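RabGDI protein (Plasmodium falciparum 3D7, PDB 3P1W) probably binds GDP-loaded Rab GTPases and slows release of their nucleotide. Local coordinates at residues G56-S61 with F409-D414; S345-I350 with T436-T441; I350-N353 with S359-Y362; V386-N389 with K393-E396. All blocks are in the same frame, centred on the assembly; numbering follows the deposited sequence. Where two conformers were deposited one is given.

Contact 1. Residues G56-S61 with F409-D414; sequences GGETAS and FVKISD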
loop_
_atom_site.group_PDB
_atom_site.type_symbol
_atom_site.label_atom_id
_atom_site.label_comp_id
_atom_site.label_asym_id
_atom_site.label_seq_id
_atom_site.Cartn_x
_atom_site.Cartn_y
_atom_site.Cartn_z
ATOM N N GLY A 56 12.634 9.377 2.149
ATOM C CA GLY A 56 11.701 8.346 1.646
ATOM C C GLY A 56 12.098 6.908 1.871
ATOM O O GLY A 56 11.237 6.010 1.811
ATOM N N GLY A 57 13.388 6.674 2.139
ATOM C CA GLY A 57 13.919 5.324 2.273
ATOM C C GLY A 57 13.500 4.416 1.115
ATOM O O GLY A 57 13.688 4.767 -0.066
ATOM N N GLU A 58 12.917 3.261 1.449
ATOM C CA GLU A 58 12.464 2.294 0.435
ATOM C C GLU A 58 11.279 2.826 -0.371
ATOM O O GLU A 58 11.016 2.336 -1.477
ATOM C CB GLU A 58 12.089 0.953 1.090
ATOM C CG GLU A 58 13.264 0.203 1.681
ATOM C CD GLU A 58 14.230 -0.313 0.626
ATOM O OE1 GLU A 58 13.798 -0.848 -0.416
ATOM O OE2 GLU A 58 15.441 -0.188 0.847
ATOM N N THR A 59 10.577 3.812 0.192
ATOM C CA THR A 59 9.470 4.506 -0.465
ATOM C C THR A 59 9.899 5.815 -1.128
ATOM O O THR A 59 9.071 6.665 -1.398
ATOM C CB THR A 59 8.307 4.741 0.527
ATOM O OG1 THR A 59 8.795 5.351 1.753
ATOM C CG2 THR A 59 7.620 3.371 0.888
ATOM N N ALA A 60 11.166 5.957 -1.484
ATOM C CA ALA A 60 11.626 7.197 -2.146
ATOM C C ALA A 60 10.965 7.439 -3.494
ATOM O O ALA A 60 10.570 6.496 -4.181
ATOM C CB ALA A 60 13.127 7.172 -2.343
ATOM N N SER A 61 10.892 8.721 -3.856
ATOM C CA SER A 61 10.414 9.177 -5.144
ATOM C C SER A 61 11.610 9.610 -6.011
ATOM O O SER A 61 12.422 10.409 -5.555
ATOM C CB SER A 61 9.508 10.386 -4.899
ATOM O OG SER A 61 8.986 10.881 -6.105
ATOM N N PHE A 409 12.322 -1.231 -15.041
ATOM C CA PHE A 409 13.212 -0.997 -13.915
ATOM C C PHE A 409 12.811 -1.976 -12.779
ATOM O O PHE A 409 11.782 -1.789 -12.148
ATOM C CB PHE A 409 13.067 0.444 -13.452
ATOM C CG PHE A 409 13.213 1.467 -14.546
ATOM C CD1 PHE A 409 14.411 2.126 -14.725
ATOM C CD2 PHE A 409 12.158 1.753 -15.418
ATOM C CE1 PHE A 409 14.572 3.095 -15.721
ATOM C CE2 PHE A 409 12.310 2.693 -16.431
ATOM C CZ PHE A 409 13.535 3.378 -16.581
ATOM N N VAL A 410 13.607 -3.012 -12.560
ATOM C CA VAL A 410 13.259 -4.100 -11.678
ATOM C C VAL A 410 14.023 -4.040 -10.368
ATOM O O VAL A 410 15.244 -3.807 -10.367
ATOM C CB VAL A 410 13.582 -5.459 -12.289
ATOM C CG1 VAL A 410 13.219 -6.556 -11.282
ATOM C CG2 VAL A 410 12.829 -5.651 -13.614
ATOM N N LYS A 411 13.318 -4.213 -9.249
ATOM C CA LYS A 411 13.944 -4.250 -7.921
ATOM C C LYS A 411 13.362 -5.408 -7.121
ATOM O O LYS A 411 12.135 -5.541 -6.976
ATOM C CB LYS A 411 13.742 -2.934 -7.153
ATOM C CG LYS A 411 14.513 -2.855 -5.861
ATOM C CD LYS A 411 14.348 -1.464 -5.248
ATOM C CE LYS A 411 15.096 -1.346 -3.922
ATOM N NZ LYS A 411 14.964 0.035 -3.421
ATOM N N ILE A 412 14.251 -6.267 -6.644
ATOM C CA ILE A 412 13.869 -7.362 -5.780
ATOM C C ILE A 412 14.396 -7.092 -4.375
ATOM O O ILE A 412 15.592 -6.771 -4.193
ATOM C CB ILE A 412 14.394 -8.703 -6.309
ATOM C CG1 ILE A 412 13.789 -9.010 -7.679
ATOM C CG2 ILE A 412 14.066 -9.840 -5.302
ATOM C CD1 ILE A 412 14.549 -10.140 -8.461
ATOM N N SER A 413 13.508 -7.131 -3.396
ATOM C CA SER A 413 13.856 -6.753 -2.017
ATOM C C SER A 413 13.485 -7.866 -1.026
ATOM O O SER A 413 12.447 -8.538 -1.179
ATOM C CB SER A 413 13.126 -5.465 -1.626
ATOM O OG SER A 413 13.445 -4.378 -2.487
ATOM N N ASP A 414 14.293 -8.011 0.035
ATOM C CA ASP A 414 13.955 -8.920 1.117
ATOM C C ASP A 414 12.815 -8.333 1.942
ATOM O O ASP A 414 12.729 -7.120 2.133
ATOM C CB ASP A 414 15.174 -9.208 2.017
ATOM C CG ASP A 414 16.278 -9.971 1.314
ATOM O OD1 ASP A 414 16.036 -10.791 0.413
ATOM O OD2 ASP A 414 17.437 -9.737 1.689
HETATM O O HOH W 1 12.163 0.085 -2.609
HETATM O O HOH W 2 16.929 0.024 -1.308
HETATM O O HOH W 3 15.721 -2.984 -1.019
#
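With CG of K411 trans to its backbone N (chi1 -173°) and every later torsion also close to 180°, the lysine stands straight out from strand 405-418 toward E58; the glutamate is bent instead, its chi2 of -68° turning the carboxylate over to meet it. The two chains cross at an oblique angle. NZ of K411 comes within 3.3 Å of OE1 of E58, a long salt bridge whose hydrogen bond is weak. Water does much of the joining. One molecule accepts from K411 NZ (2.9 Å) and donates both to OE1 and to the backbone O of E58; a second also accepts from NZ and donates to OE2 of E58 at 2.6 Å. A third donates to OE1 and lies 3.0 Å from OG of S413, whose hydroxyl is itself 4.1 Å from OE1, a gap the water spans. Both carboxylate oxygens thus take part. E58 sits in the turn that follows strand 46-49 of the Rossmann-type sheet, a turn tied within itself by OG1 of T59 donating to O of G56 at 2.5 Å. K411 belongs to a strand of the other large sheet, hydrogen-bonded along its backbone to strand 320-333, with its side chain against F71 and L91. Since one ammonium serves a weak direct bond and two bridging waters, the pairing is a partly exposed, water-mediated link between the E58 loop and strand 405-418.

Contact 2. Residues S345-I350 with T436-T441; sequences SCQIII and TSHFET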
loop_
_atom_site.group_PDB
_atom_site.type_symbol
_atom_site.label_atom_id
_atom_site.label_comp_id
_atom_site.label_asym_id
_atom_site.label_seq_id
_atom_site.Cartn_x
_atom_site.Cartn_y
_atom_site.Cartn_z
ATOM N N SER A 345 -4.968 6.670 -14.609
ATOM C CA SER A 345 -4.494 5.978 -13.445
ATOM C C SER A 345 -5.432 4.799 -13.171
ATOM O O SER A 345 -6.658 4.874 -13.392
ATOM C CB SER A 345 -4.418 6.924 -12.249
ATOM O OG SER A 345 -5.657 7.585 -12.049
ATOM N N CYS A 346 -4.871 3.681 -12.739
ATOM C CA CYS A 346 -5.703 2.546 -12.376
ATOM C C CYS A 346 -4.934 1.550 -11.521
ATOM O O CYS A 346 -3.715 1.634 -11.397
ATOM C CB CYS A 346 -6.323 1.842 -13.623
ATOM S SG CYS A 346 -5.195 1.017 -14.706
ATOM N N GLN A 347 -5.696 0.671 -10.879
ATOM C CA GLN A 347 -5.212 -0.453 -10.081
ATOM C C GLN A 347 -5.797 -1.742 -10.679
ATOM O O GLN A 347 -7.004 -1.794 -11.011
ATOM C CB GLN A 347 -5.683 -0.317 -8.634
ATOM C CG GLN A 347 -5.231 -1.462 -7.683
ATOM C CD GLN A 347 -5.575 -1.169 -6.222
ATOM O OE1 GLN A 347 -4.838 -1.528 -5.298
ATOM N NE2 GLN A 347 -6.678 -0.485 -6.018
ATOM N N ILE A 348 -4.954 -2.754 -10.844
ATOM C CA ILE A 348 -5.368 -4.078 -11.263
ATOM C C ILE A 348 -4.954 -5.072 -10.206
ATOM O O ILE A 348 -3.783 -5.144 -9.845
ATOM C CB ILE A 348 -4.729 -4.493 -12.615
ATOM C CG1 ILE A 348 -5.056 -3.495 -13.740
ATOM C CG2 ILE A 348 -5.142 -5.908 -13.024
ATOM C CD1 ILE A 348 -4.150 -3.656 -14.965
ATOM N N ILE A 349 -5.930 -5.765 -9.652
ATOM C CA ILE A 349 -5.719 -6.795 -8.674
ATOM C C ILE A 349 -5.827 -8.140 -9.380
ATOM O O ILE A 349 -6.862 -8.447 -10.009
ATOM C CB ILE A 349 -6.716 -6.667 -7.513
ATOM C CG1 ILE A 349 -6.451 -5.354 -6.764
ATOM C CG2 ILE A 349 -6.634 -7.899 -6.555
ATOM C CD1 ILE A 349 -7.497 -4.950 -5.724
ATOM N N ILE A 350 -4.783 -8.949 -9.250
ATOM C CA ILE A 350 -4.781 -10.298 -9.851
ATOM C C ILE A 350 -4.868 -11.383 -8.766
ATOM O O ILE A 350 -3.867 -11.671 -8.074
ATOM C CB ILE A 350 -3.557 -10.538 -10.728
ATOM C CG1 ILE A 350 -3.362 -9.401 -11.747
ATOM C CG2 ILE A 350 -3.692 -11.966 -11.418
ATOM C CD1 ILE A 350 -2.067 -9.506 -12.586
ATOM N N THR A 436 1.335 -5.460 -1.924
ATOM C CA THR A 436 -0.017 -4.924 -2.215
ATOM C C THR A 436 0.077 -3.532 -2.890
ATOM O O THR A 436 0.994 -2.782 -2.620
ATOM C CB THR A 436 -0.904 -4.862 -0.973
ATOM O OG1 THR A 436 -0.320 -4.009 0.030
ATOM C CG2 THR A 436 -1.090 -6.276 -0.350
ATOM N N SER A 437 -0.920 -3.194 -3.690
ATOM C CA SER A 437 -0.932 -1.969 -4.501
ATOM C C SER A 437 -1.645 -0.833 -3.751
ATOM O O SER A 437 -1.812 0.279 -4.280
ATOM C CB SER A 437 -1.629 -2.290 -5.819
ATOM O OG SER A 437 -2.845 -2.980 -5.570
ATOM N N HIS A 438 -2.112 -1.140 -2.547
ATOM C CA HIS A 438 -2.794 -0.176 -1.710
ATOM C C HIS A 438 -2.144 -0.160 -0.339
ATOM O O HIS A 438 -1.265 -1.006 -0.018
ATOM C CB HIS A 438 -4.308 -0.463 -1.617
ATOM C CG HIS A 438 -4.660 -1.899 -1.372
ATOM N ND1 HIS A 438 -4.732 -2.445 -0.107
ATOM C CD2 HIS A 438 -5.001 -2.893 -2.229
ATOM C CE1 HIS A 438 -5.084 -3.714 -0.200
ATOM N NE2 HIS A 438 -5.253 -4.015 -1.480
ATOM N N PHE A 439 -2.584 0.770 0.505
ATOM C CA PHE A 439 -1.775 1.150 1.672
ATOM C C PHE A 439 -2.141 0.422 2.979
ATOM O O PHE A 439 -1.443 0.563 3.993
ATOM C CB PHE A 439 -1.885 2.665 1.877
ATOM C CG PHE A 439 -0.626 3.321 2.359
ATOM C CD1 PHE A 439 0.177 4.016 1.467
ATOM C CD2 PHE A 439 -0.290 3.328 3.720
ATOM C CE1 PHE A 439 1.333 4.646 1.906
ATOM C CE2 PHE A 439 0.853 3.930 4.171
ATOM C CZ PHE A 439 1.682 4.587 3.272
ATOM N N GLU A 440 -3.214 -0.352 2.977
ATOM C CA GLU A 440 -3.784 -0.854 4.242
ATOM C C GLU A 440 -2.776 -1.591 5.121
ATOM O O GLU A 440 -2.688 -1.344 6.331
ATOM C CB GLU A 440 -4.983 -1.790 4.013
ATOM C CG GLU A 440 -5.599 -2.232 5.333
ATOM C CD GLU A 440 -6.503 -3.423 5.241
ATOM O OE1 GLU A 440 -6.824 -3.879 4.113
ATOM O OE2 GLU A 440 -6.903 -3.902 6.333
ATOM N N THR A 441 -2.044 -2.520 4.526
ATOM C CA THR A 441 -1.146 -3.342 5.322
ATOM C C THR A 441 0.008 -2.516 5.925
ATOM O O THR A 441 0.501 -2.843 7.008
ATOM C CB THR A 441 -0.633 -4.556 4.542
ATOM O OG1 THR A 441 0.106 -4.133 3.404
ATOM C CG2 THR A 441 -1.821 -5.449 4.103
#
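Q347 reaches out from strand 346-350 and S437 leans back to meet it, so that the amide oxygen and the hydroxyl face each other: S437 OG donates to Q347 OE1 over only 2.5 Å, a very short bond. The glutamine is extended, with CG trans to the backbone N (chi1 180°), which carries the carboxamide clear of its own strand. The S437 hydroxyl also passes along the stem of the glutamine, OG lying 3.5 Å from CG of Q347. H438 presents its ring edge to the same oxygen: OE1 of Q347 lies in the imidazole plane, 3.4 Å from CD2 of H438. One amide oxygen is therefore met by a hydroxyl and by a ring C-H carbon. Strand 346-350 runs inside a mixed sheet, parallel to strand 117-129 and antiparallel to strand 361-367, and the loop carrying S437 and H438 leads into helix 440-454, the last helix of the chain; the contact thus packs that approach against the sheet. F248 of strand 248-251 touches both Q347 and H438, while the carbonyl of S437 accepts from ND2 of N364. Farther along the strand, I349 brings CG1 to 4.5 Å from OG of S437, an apolar neighbour beside the buried hydroxyl.

Contact 3. Residues I350-N353 with S359-Y362; sequences IPQN and SDIY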
loop_
_atom_site.group_PDB
_atom_site.type_symbol
_atom_site.label_atom_id
_atom_site.label_comp_id
_atom_site.label_asym_id
_atom_site.label_seq_id
_atom_site.Cartn_x
_atom_site.Cartn_y
_atom_site.Cartn_z
ATOM N N ILE A 350 -4.783 -8.949 -9.250
ATOM C CA ILE A 350 -4.781 -10.298 -9.851
ATOM C C ILE A 350 -4.868 -11.383 -8.766
ATOM O O ILE A 350 -3.867 -11.671 -8.074
ATOM C CB ILE A 350 -3.557 -10.538 -10.728
ATOM C CG1 ILE A 350 -3.362 -9.401 -11.747
ATOM C CG2 ILE A 350 -3.692 -11.966 -11.418
ATOM C CD1 ILE A 350 -2.067 -9.506 -12.586
ATOM N N PRO A 351 -6.069 -11.965 -8.588
ATOM C CA PRO A 351 -6.219 -12.975 -7.544
ATOM C C PRO A 351 -5.323 -14.172 -7.822
ATOM O O PRO A 351 -5.192 -14.602 -8.965
ATOM C CB PRO A 351 -7.701 -13.326 -7.596
ATOM C CG PRO A 351 -8.347 -12.129 -8.198
ATOM C CD PRO A 351 -7.371 -11.543 -9.143
ATOM N N GLN A 352 -4.693 -14.676 -6.771
ATOM C CA GLN A 352 -3.672 -15.712 -6.891
ATOM C C GLN A 352 -4.115 -16.968 -7.677
ATOM O O GLN A 352 -3.317 -17.543 -8.436
ATOM C CB GLN A 352 -3.155 -16.062 -5.492
ATOM C CG GLN A 352 -4.228 -16.684 -4.563
ATOM C CD GLN A 352 -3.822 -16.666 -3.128
ATOM O OE1 GLN A 352 -3.603 -17.720 -2.546
ATOM N NE2 GLN A 352 -3.684 -15.476 -2.546
ATOM N N ASN A 353 -5.384 -17.373 -7.523
ATOM C CA ASN A 353 -5.886 -18.581 -8.206
ATOM C C ASN A 353 -5.936 -18.432 -9.727
ATOM O O ASN A 353 -5.959 -19.437 -10.465
ATOM C CB ASN A 353 -7.234 -19.066 -7.621
ATOM C CG ASN A 353 -8.388 -18.079 -7.823
ATOM O OD1 ASN A 353 -8.204 -16.940 -8.228
ATOM N ND2 ASN A 353 -9.606 -18.540 -7.532
ATOM N N SER A 359 -0.038 -16.309 -3.926
ATOM C CA SER A 359 -0.166 -14.916 -3.459
ATOM C C SER A 359 -0.534 -14.017 -4.631
ATOM O O SER A 359 -0.152 -14.292 -5.792
ATOM C CB SER A 359 1.124 -14.470 -2.780
ATOM O OG SER A 359 2.234 -14.482 -3.689
ATOM N N ASP A 360 -1.299 -12.964 -4.355
ATOM C CA ASP A 360 -1.835 -12.132 -5.427
ATOM C C ASP A 360 -0.714 -11.324 -6.122
ATOM O O ASP A 360 0.368 -11.093 -5.544
ATOM C CB ASP A 360 -2.899 -11.174 -4.902
ATOM C CG ASP A 360 -4.195 -11.869 -4.455
ATOM O OD1 ASP A 360 -4.300 -13.129 -4.408
ATOM O OD2 ASP A 360 -5.132 -11.105 -4.123
ATOM N N ILE A 361 -0.994 -10.869 -7.327
ATOM C CA ILE A 361 -0.121 -9.921 -8.034
ATOM C C ILE A 361 -0.920 -8.652 -8.288
ATOM O O ILE A 361 -2.157 -8.705 -8.456
ATOM C CB ILE A 361 0.467 -10.549 -9.304
ATOM C CG1 ILE A 361 1.380 -11.732 -8.896
ATOM C CG2 ILE A 361 1.222 -9.533 -10.149
ATOM C CD1 ILE A 361 2.071 -12.476 -10.070
ATOM N N TYR A 362 -0.227 -7.519 -8.291
ATOM C CA TYR A 362 -0.853 -6.211 -8.373
ATOM C C TYR A 362 -0.183 -5.343 -9.429
ATOM O O TYR A 362 1.006 -5.448 -9.652
ATOM C CB TYR A 362 -0.781 -5.517 -7.015
ATOM C CG TYR A 362 -1.221 -6.366 -5.830
ATOM C CD1 TYR A 362 -2.523 -6.278 -5.334
ATOM C CD2 TYR A 362 -0.346 -7.274 -5.215
ATOM C CE1 TYR A 362 -2.943 -7.038 -4.256
ATOM C CE2 TYR A 362 -0.757 -8.055 -4.135
ATOM C CZ TYR A 362 -2.048 -7.934 -3.657
ATOM O OH TYR A 362 -2.475 -8.698 -2.609
#
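I350 and I361 form an antiparallel hydrogen-bonded pair, I350 N donating to I361 O at 2.8 Å and I361 N returning the bond to I350 O at 3.1 Å. Their side chains leave the sheet on one face, side by side and pointing the same way, with CD1 of I350 4.1 Å from CG2 of I361; P398 of helix 396-400 packs on both. This pair closes a β-hairpin: strand 346-350 ends here, the chain loops round through residues 351-360, and strand 361-367 begins. Beyond the pair, the D360 carboxylate takes over from the backbone. OD1 of D360 accepts from Q352 N at 2.9 Å and from Q352 NE2 at 3.1 Å, and the two donors reach it from opposite faces of the carboxylate plane, each well out of that plane. The side-chain bond is nearly straight (170°) and lies in the plane of the Q352 amide, which stands almost perpendicular to the carboxylate, at 87°. The first torsion of Q352 (chi1 64°) puts CG between the backbone N and carbonyl carbon, folding the chain back so that one residue supplies both donors. The other oxygen, OD2, accepts from ND1 of H211, so both ends of the carboxylate are engaged. CB of Q352 meanwhile rests 3.4 Å from the carbonyl carbon of S359, whose hydroxyl turns elsewhere, to E387.

Contact 4. Residues V386-N389 with K393-E396; sequences VETN and KEIE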
loop_
_atom_site.group_PDB
_atom_site.type_symbol
_atom_site.label_atom_id
_atom_site.label_comp_id
_atom_site.label_asym_id
_atom_site.label_seq_id
_atom_site.Cartn_x
_atom_site.Cartn_y
_atom_site.Cartn_z
ATOM N N VAL A 386 7.613 -13.072 -4.148
ATOM C CA VAL A 386 8.420 -14.039 -4.861
ATOM C C VAL A 386 8.120 -15.455 -4.310
ATOM O O VAL A 386 8.240 -15.697 -3.111
ATOM C CB VAL A 386 9.904 -13.735 -4.720
ATOM C CG1 VAL A 386 10.717 -14.873 -5.356
ATOM C CG2 VAL A 386 10.261 -12.360 -5.349
ATOM N N GLU A 387 7.689 -16.356 -5.174
ATOM C CA GLU A 387 7.415 -17.739 -4.803
ATOM C C GLU A 387 8.354 -18.776 -5.415
ATOM O O GLU A 387 8.306 -19.953 -5.016
ATOM C CB GLU A 387 5.946 -18.107 -5.177
ATOM C CG GLU A 387 4.978 -17.277 -4.400
ATOM C CD GLU A 387 3.517 -17.660 -4.539
ATOM O OE1 GLU A 387 3.156 -18.549 -5.359
ATOM O OE2 GLU A 387 2.731 -17.034 -3.781
ATOM N N THR A 388 9.198 -18.363 -6.364
ATOM C CA THR A 388 10.046 -19.273 -7.102
ATOM C C THR A 388 11.512 -18.769 -7.196
ATOM O O THR A 388 11.826 -17.665 -6.739
ATOM C CB THR A 388 9.546 -19.485 -8.554
ATOM O OG1 THR A 388 9.933 -18.366 -9.396
ATOM C CG2 THR A 388 8.014 -19.711 -8.601
ATOM N N ASN A 389 12.342 -19.615 -7.815
ATOM C CA ASN A 389 13.744 -19.324 -8.135
ATOM C C ASN A 389 13.927 -18.241 -9.185
ATOM O O ASN A 389 15.027 -17.687 -9.301
ATOM C CB ASN A 389 14.527 -20.622 -8.517
ATOM C CG ASN A 389 14.119 -21.246 -9.884
ATOM O OD1 ASN A 389 13.095 -20.929 -10.469
ATOM N ND2 ASN A 389 14.937 -22.174 -10.357
ATOM N N LYS A 393 10.235 -14.371 -14.176
ATOM C CA LYS A 393 9.294 -15.227 -14.866
ATOM C C LYS A 393 7.880 -15.170 -14.220
ATOM O O LYS A 393 6.870 -15.228 -14.920
ATOM C CB LYS A 393 9.836 -16.674 -14.893
ATOM C CG LYS A 393 9.552 -17.438 -16.154
ATOM C CD LYS A 393 8.081 -17.414 -16.528
ATOM N N GLU A 394 7.817 -15.030 -12.903
ATOM C CA GLU A 394 6.533 -14.950 -12.195
ATOM C C GLU A 394 5.696 -13.746 -12.625
ATOM O O GLU A 394 4.490 -13.759 -12.467
ATOM C CB GLU A 394 6.742 -14.906 -10.685
ATOM C CG GLU A 394 7.398 -16.153 -10.112
ATOM C CD GLU A 394 7.646 -16.041 -8.635
ATOM O OE1 GLU A 394 6.679 -15.872 -7.876
ATOM O OE2 GLU A 394 8.810 -16.180 -8.216
ATOM N N ILE A 395 6.338 -12.692 -13.106
ATOM C CA ILE A 395 5.598 -11.514 -13.564
ATOM C C ILE A 395 5.454 -11.420 -15.083
ATOM O O ILE A 395 4.940 -10.430 -15.599
ATOM C CB ILE A 395 6.172 -10.214 -12.987
ATOM C CG1 ILE A 395 7.597 -9.958 -13.473
ATOM C CG2 ILE A 395 6.063 -10.259 -11.457
ATOM C CD1 ILE A 395 8.076 -8.507 -13.184
ATOM N N GLU A 396 5.826 -12.479 -15.787
ATOM C CA GLU A 396 5.722 -12.488 -17.255
ATOM C C GLU A 396 4.296 -12.275 -17.745
ATOM O O GLU A 396 4.059 -11.384 -18.572
ATOM C CB GLU A 396 6.343 -13.779 -17.816
ATOM C CG GLU A 396 6.331 -13.910 -19.303
ATOM C CD GLU A 396 6.912 -15.254 -19.750
ATOM O OE1 GLU A 396 6.145 -16.082 -20.255
ATOM O OE2 GLU A 396 8.120 -15.482 -19.557
#
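E394, in the short, weakly bonded helix 391-394, turns its carboxylate back onto E387 and T388 in the loop that brings the chain out of strand 378-385, closing a tight strand-to-helix connection. K393 precedes it, and its backbone N is held by OD1 of N390, just ahead of the helix. The E394 chain is extended beyond CG (chi2 177°) and meets T388 from the opposite direction, while crossing V386 and E387 at about a right angle. OE1 takes the E387 N-H through its syn lone pair at 2.9 Å, with an angle of 160°. OE2 is shared by two donors of T388, its N at 2.9 Å and its OG1 at 2.7 Å, both arriving from the same face of the carboxylate plane and well above it. R357 forms a salt bridge to OE1, probably easing the nearness of the E387 carboxylate, 5.1 Å off between the two OE1 atoms and itself held by S359 OG and K358 N. I395 follows as the N-cap residue of helix 396-400, its side chain turned into strands 320-333 and 378-385. E396 begins that helix, and its N donates to O of K393 at 3.1 Å.

How the contacts relate
Contacts 2 and 3 lie on the large mixed sheet; contact 4 sits in the connection that leaves its strand 378-385. Contacts 2 and 3 share I350 and neighbouring strands 346-350 and 361-367, their centres 11 Å apart, and Y362 of contact 3 packs on S437 and T436 of contact 2. Contact 4 comes later in the chain than contact 3, about 12 Å away between centres, and I361 CD1 packs against E394 O. Contact 1 is more distant by centres (16 to 21 Å) and touches none of the others, yet its strand 405-418 belongs to the same sheet. In the order 56-61, 345-350, 409-414, 436-441, contacts 1 and 2 interleave, bringing distant parts of the polypeptide onto this sheet.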